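Local coordinates for BH0493 protein (Bacillus halodurans C-125, PDB 2PNK), which is a zinc-binding uronate isomerase that probably interconverts the aldose and ketose forms of hexuronic acids, at residues L175-E180 with M221-P226; P33-I38 with D150-S155. All coordinates share one frame; numbering follows the deposited sequence.

Both contacts are largely buried, and both lie away from the middle of the chain, their centres about 22 Å apart and their nearest atoms about 11 Å apart. They share no secondary-structure element. Contact 1 sets the short helix 173-177 against a strand of the larger sheet, whereas contact 2 sets the loop after strand 23-25 against helix 150-157. Near the C-terminal end of an inner strand, an asparagine amide bonds a backbone carbonyl directly; loop and helix make no direct hydrogen bond, and a water bridges them beside an aromatic face. No zinc is modelled in this chain, but Ser224 (side chain about 6 Å from that of His27) comes nearer the zinc-binding histidines than Glu152 (about 8 Å from His29).

Contact 1: residues L175-E180 with M221-P226; sequences LLNEYE and MAVSLP
This is a helix-to-strand contact, buried for the most part, in which Leu176 and Asn177 on the short helix 173-177 meet Val223, Ser224 and Leu225 on strand 221-225, which runs parallel to strands 170-171 and 256-263. Leu176 supplies the apolar half. Its CD1 lies 3.7 Å from Val223 CB and touches both valine methyls as well, the two side chains crossing at about a right angle. Such branched aliphatic groups suit a buried apolar seam, which Ile240 of helix 236-252 and Phe256 extend.

Asn177 supplies the polar half. With CG swung beside its own backbone N (chi1 -60°), the amide reaches the strand, and ND2 donates to Ser224 O at 2.9 Å. The donor sits almost straight out from that carbonyl, at a C=O...N angle of 176°, while the oxygen is tilted 18° from the asparagine amide plane. Asn177 OD1 passes Leu225 CD2 at 3.7 Å and accepts a bond from Arg237 NH1. Asp173 OD1 takes Ser224 N, so one short helix serves both backbone groups of Ser224. Bonds at both ends of the Asn177 amide fix its flip, and the Arg237 charge would probably polarise it, making ND2 a stronger donor.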
loop_
_atom_site.group_PDB
_atom_site.type_symbol
_atom_site.label_atom_id
_atom_site.label_comp_id
_atom_site.label_asym_id
_atom_site.label_seq_id
_atom_site.Cartn_x
_atom_site.Cartn_y
_atom_site.Cartn_z
ATOM N N LEU A 175 -23.774 22.417 -7.763
ATOM C CA LEU A 175 -23.310 23.791 -7.876
ATOM C C LEU A 175 -21.837 23.824 -8.292
ATOM O O LEU A 175 -21.425 24.569 -9.190
ATOM C CB LEU A 175 -23.496 24.522 -6.534
ATOM C CG LEU A 175 -23.011 25.969 -6.464
ATOM C CD1 LEU A 175 -23.984 26.927 -7.209
ATOM C CD2 LEU A 175 -22.818 26.401 -4.995
ATOM N N LEU A 176 -21.023 23.012 -7.641
ATOM C CA LEU A 176 -19.574 23.061 -7.896
ATOM C C LEU A 176 -19.091 22.298 -9.122
ATOM O O LEU A 176 -18.160 22.751 -9.784
ATOM C CB LEU A 176 -18.791 22.597 -6.653
ATOM C CG LEU A 176 -18.872 23.471 -5.393
ATOM C CD1 LEU A 176 -18.050 22.810 -4.288
ATOM C CD2 LEU A 176 -18.333 24.834 -5.655
ATOM N N ASN A 177 -19.662 21.127 -9.392
ATOM C CA ASN A 177 -19.160 20.263 -10.437
ATOM C C ASN A 177 -19.981 20.374 -11.741
ATOM O O ASN A 177 -19.510 19.934 -12.809
ATOM C CB ASN A 177 -19.175 18.796 -9.971
ATOM C CG ASN A 177 -18.326 18.527 -8.748
ATOM O OD1 ASN A 177 -17.291 19.147 -8.533
ATOM N ND2 ASN A 177 -18.759 17.563 -7.941
ATOM N N GLU A 178 -21.183 20.951 -11.654
ATOM C CA GLU A 178 -22.118 21.022 -12.766
ATOM C C GLU A 178 -22.727 22.427 -12.931
ATOM O O GLU A 178 -23.878 22.552 -13.321
ATOM C CB GLU A 178 -23.238 19.994 -12.577
ATOM C CG GLU A 178 -22.755 18.559 -12.603
ATOM C CD GLU A 178 -23.827 17.583 -12.114
ATOM O OE1 GLU A 178 -24.724 17.262 -12.927
ATOM O OE2 GLU A 178 -23.768 17.146 -10.928
ATOM N N TYR A 179 -21.937 23.463 -12.647
ATOM C CA TYR A 179 -22.442 24.846 -12.590
ATOM C C TYR A 179 -23.176 25.266 -13.843
ATOM O O TYR A 179 -24.265 25.829 -13.774
ATOM C CB TYR A 179 -21.295 25.825 -12.334
ATOM C CG TYR A 179 -21.780 27.249 -12.134
ATOM C CD1 TYR A 179 -22.651 27.570 -11.090
ATOM C CD2 TYR A 179 -21.397 28.266 -13.006
ATOM C CE1 TYR A 179 -23.109 28.869 -10.923
ATOM C CE2 TYR A 179 -21.859 29.565 -12.843
ATOM C CZ TYR A 179 -22.708 29.860 -11.799
ATOM O OH TYR A 179 -23.149 31.157 -11.638
ATOM N N GLU A 180 -22.612 24.941 -14.998
ATOM C CA GLU A 180 -23.184 25.389 -16.257
ATOM C C GLU A 180 -24.598 24.844 -16.448
ATOM O O GLU A 180 -25.442 25.511 -17.043
ATOM C CB GLU A 180 -22.266 25.025 -17.444
ATOM C CG GLU A 180 -22.231 26.076 -18.522
ATOM C CD GLU A 180 -21.540 27.360 -18.072
ATOM O OE1 GLU A 180 -20.314 27.318 -17.726
ATOM O OE2 GLU A 180 -22.235 28.404 -18.075
HETATM N N MSE A 221 -20.351 21.989 5.008
HETATM C CA MSE A 221 -20.777 21.966 3.602
HETATM C C MSE A 221 -19.851 21.003 2.848
HETATM O O MSE A 221 -18.658 20.921 3.161
HETATM C CB MSE A 221 -20.679 23.360 2.980
HETATM C CG MSE A 221 -21.707 24.371 3.485
HETATM SE SE MSE A 221 -21.402 26.086 2.590
HETATM C CE MSE A 221 -19.921 26.718 3.686
ATOM N N ALA A 222 -20.399 20.261 1.884
ATOM C CA ALA A 222 -19.711 19.101 1.296
ATOM C C ALA A 222 -19.740 19.021 -0.211
ATOM O O ALA A 222 -20.682 19.485 -0.852
ATOM C CB ALA A 222 -20.302 17.794 1.859
ATOM N N VAL A 223 -18.680 18.415 -0.769
ATOM C CA VAL A 223 -18.615 18.099 -2.187
ATOM C C VAL A 223 -17.772 16.839 -2.413
ATOM O O VAL A 223 -16.816 16.599 -1.697
ATOM C CB VAL A 223 -18.045 19.292 -3.028
ATOM C CG1 VAL A 223 -16.591 19.619 -2.633
ATOM C CG2 VAL A 223 -18.150 19.011 -4.523
ATOM N N SER A 224 -18.147 16.035 -3.414
ATOM C CA SER A 224 -17.296 14.953 -3.888
ATOM C C SER A 224 -16.595 15.375 -5.155
ATOM O O SER A 224 -17.201 15.990 -6.018
ATOM C CB SER A 224 -18.110 13.700 -4.148
ATOM O OG SER A 224 -18.842 13.383 -2.973
ATOM N N LEU A 225 -15.319 14.994 -5.282
ATOM C CA LEU A 225 -14.459 15.571 -6.280
ATOM C C LEU A 225 -13.674 14.500 -7.004
ATOM O O LEU A 225 -13.244 13.525 -6.372
ATOM C CB LEU A 225 -13.446 16.506 -5.595
ATOM C CG LEU A 225 -14.061 17.731 -4.906
ATOM C CD1 LEU A 225 -13.014 18.446 -3.999
ATOM C CD2 LEU A 225 -14.662 18.726 -5.903
ATOM N N PRO A 226 -13.410 14.714 -8.311
ATOM C CA PRO A 226 -12.693 13.735 -9.083
ATOM C C PRO A 226 -11.207 13.686 -8.772
ATOM O O PRO A 226 -10.654 14.580 -8.116
ATOM C CB PRO A 226 -12.904 14.211 -10.521
ATOM C CG PRO A 226 -13.009 15.655 -10.402
ATOM C CD PRO A 226 -13.765 15.886 -9.133
#

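Contact 2: residues P33-I38 with D150-S155; sequences PNFGEI and DNERIS
Phe35 and Ser155 make the aromatic part of this contact between loop 33-38 and helix 150-157. Ser155 CB stands over one face of the ring, 3.9 Å from its centroid and 14° off the normal, a CH-pi contact that a side chain as small as serine permits. Glu152 CG comes to the ring's edge, near its plane, 4.4 Å from Phe35 CD2.

The aliphatic part belongs to Ile38. Its side chain is nearly extended, with CG1 anti to the backbone N (chi1 -154°) and CD1 carried out to Glu152 CB at 3.6 Å. Ile38 packs on the CA, CB and CG of Glu152, while the carboxylate turns to Asp146 N through OE1 and to Asn145 and Trp156 through OE2, which accounts for an acid in a buried place.

Polar links are indirect. A water donates to Phe35 O at 3.0 Å and to Asn151 O at 2.7 Å, and is also hydrogen-bonded to Ser155 OG at 2.6 Å, tying the loop to the helix backbone. Within the loop, Gly36 N bonds Pro33 O, at backbone angles that suit a residue without a side chain.

The loop touches helix 125-136 through Pro33 and Trp156 of helix 150-157 through Phe35, edge-to-face. It follows strand 23-25 and the zinc-binding His27 and His29; helix 150-157 follows the neighbouring parallel strand 138-142, consistent with the distorted (beta/alpha)8 barrel of the amidohydrolase superfamily.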
loop_
_atom_site.group_PDB
_atom_site.type_symbol
_atom_site.label_atom_id
_atom_site.label_comp_id
_atom_site.label_asym_id
_atom_site.label_seq_id
_atom_site.Cartn_x
_atom_site.Cartn_y
_atom_site.Cartn_z
ATOM N N PRO A 33 -36.756 10.244 9.957
ATOM C CA PRO A 33 -37.915 9.453 9.511
ATOM C C PRO A 33 -39.107 10.268 9.013
ATOM O O PRO A 33 -39.823 9.796 8.122
ATOM C CB PRO A 33 -38.288 8.618 10.747
ATOM C CG PRO A 33 -37.575 9.250 11.908
ATOM C CD PRO A 33 -36.346 9.891 11.328
ATOM N N ASN A 34 -39.269 11.484 9.546
ATOM C CA ASN A 34 -40.296 12.422 9.082
ATOM C C ASN A 34 -40.113 12.953 7.678
ATOM O O ASN A 34 -41.044 13.530 7.131
ATOM C CB ASN A 34 -40.479 13.588 10.074
ATOM C CG ASN A 34 -39.275 14.536 10.158
ATOM O OD1 ASN A 34 -38.116 14.156 9.937
ATOM N ND2 ASN A 34 -39.558 15.790 10.534
ATOM N N PHE A 35 -38.926 12.772 7.087
ATOM C CA PHE A 35 -38.731 13.099 5.666
ATOM C C PHE A 35 -39.416 12.088 4.754
ATOM O O PHE A 35 -39.553 12.333 3.557
ATOM C CB PHE A 35 -37.243 13.183 5.290
ATOM C CG PHE A 35 -36.568 14.461 5.716
ATOM C CD1 PHE A 35 -36.897 15.082 6.917
ATOM C CD2 PHE A 35 -35.584 15.036 4.913
ATOM C CE1 PHE A 35 -36.280 16.248 7.310
ATOM C CE2 PHE A 35 -34.967 16.196 5.297
ATOM C CZ PHE A 35 -35.309 16.808 6.501
ATOM N N GLY A 36 -39.828 10.951 5.303
ATOM C CA GLY A 36 -40.644 9.994 4.559
ATOM C C GLY A 36 -39.853 8.960 3.788
ATOM O O GLY A 36 -38.823 8.469 4.268
ATOM N N GLU A 37 -40.325 8.639 2.584
ATOM C CA GLU A 37 -39.853 7.465 1.845
ATOM C C GLU A 37 -38.392 7.538 1.415
ATOM O O GLU A 37 -37.791 6.521 1.095
ATOM C CB GLU A 37 -40.743 7.190 0.622
ATOM C CG GLU A 37 -42.163 6.733 0.971
ATOM C CD GLU A 37 -42.202 5.472 1.861
ATOM O OE1 GLU A 37 -41.667 4.408 1.446
ATOM O OE2 GLU A 37 -42.773 5.550 2.980
ATOM N N ILE A 38 -37.824 8.738 1.419
ATOM C CA ILE A 38 -36.425 8.936 1.142
ATOM C C ILE A 38 -35.493 8.216 2.178
ATOM O O ILE A 38 -34.350 7.884 1.879
ATOM C CB ILE A 38 -36.160 10.466 1.008
ATOM C CG1 ILE A 38 -34.957 10.725 0.132
ATOM C CG2 ILE A 38 -35.984 11.170 2.361
ATOM C CD1 ILE A 38 -34.666 12.207 0.047
ATOM N N ASP A 150 -35.184 17.137 -5.814
ATOM C CA ASP A 150 -36.589 17.480 -5.576
ATOM C C ASP A 150 -37.216 16.628 -4.490
ATOM O O ASP A 150 -37.982 17.111 -3.658
ATOM C CB ASP A 150 -37.382 17.286 -6.862
ATOM C CG ASP A 150 -37.041 18.313 -7.918
ATOM O OD1 ASP A 150 -36.364 19.301 -7.589
ATOM O OD2 ASP A 150 -37.479 18.132 -9.077
ATOM N N ASN A 151 -36.898 15.342 -4.496
ATOM C CA ASN A 151 -37.444 14.424 -3.490
ATOM C C ASN A 151 -37.123 14.818 -2.052
ATOM O O ASN A 151 -37.894 14.524 -1.142
ATOM C CB ASN A 151 -36.895 13.001 -3.694
ATOM C CG ASN A 151 -37.245 12.425 -5.055
ATOM O OD1 ASN A 151 -38.327 12.680 -5.596
ATOM N ND2 ASN A 151 -36.326 11.648 -5.622
ATOM N N GLU A 152 -35.956 15.435 -1.852
ATOM C CA GLU A 152 -35.529 15.874 -0.527
ATOM C C GLU A 152 -35.909 17.321 -0.289
ATOM O O GLU A 152 -36.351 17.687 0.800
ATOM C CB GLU A 152 -34.017 15.744 -0.380
ATOM C CG GLU A 152 -33.583 15.953 1.061
ATOM C CD GLU A 152 -32.149 16.334 1.199
ATOM O OE1 GLU A 152 -31.331 15.944 0.315
ATOM O OE2 GLU A 152 -31.857 17.006 2.217
ATOM N N ARG A 153 -35.709 18.148 -1.312
ATOM C CA ARG A 153 -36.046 19.563 -1.271
ATOM C C ARG A 153 -37.433 19.814 -0.665
ATOM O O ARG A 153 -37.627 20.695 0.173
ATOM C CB ARG A 153 -36.019 20.046 -2.718
ATOM C CG ARG A 153 -36.204 21.491 -2.910
ATOM C CD ARG A 153 -36.032 21.840 -4.397
ATOM N NE ARG A 153 -36.353 23.237 -4.579
ATOM C CZ ARG A 153 -35.614 24.234 -4.088
ATOM N NH1 ARG A 153 -34.467 23.981 -3.464
ATOM N NH2 ARG A 153 -35.994 25.498 -4.271
ATOM N N ILE A 154 -38.398 19.027 -1.117
ATOM C CA ILE A 154 -39.793 19.145 -0.680
ATOM C C ILE A 154 -39.985 19.170 0.860
ATOM O O ILE A 154 -40.775 19.964 1.393
ATOM C CB ILE A 154 -40.645 17.997 -1.331
ATOM C CG1 ILE A 154 -42.130 18.162 -1.037
ATOM C CG2 ILE A 154 -40.191 16.621 -0.857
ATOM C CD1 ILE A 154 -42.797 19.158 -1.917
ATOM N N SER A 155 -39.262 18.303 1.567
ATOM C CA SER A 155 -39.368 18.215 3.019
ATOM C C SER A 155 -38.916 19.526 3.664
ATOM O O SER A 155 -39.555 19.998 4.600
ATOM C CB SER A 155 -38.545 17.044 3.582
ATOM O OG SER A 155 -39.121 15.795 3.241
HETATM O O HOH W 1 -38.209 14.030 1.503
#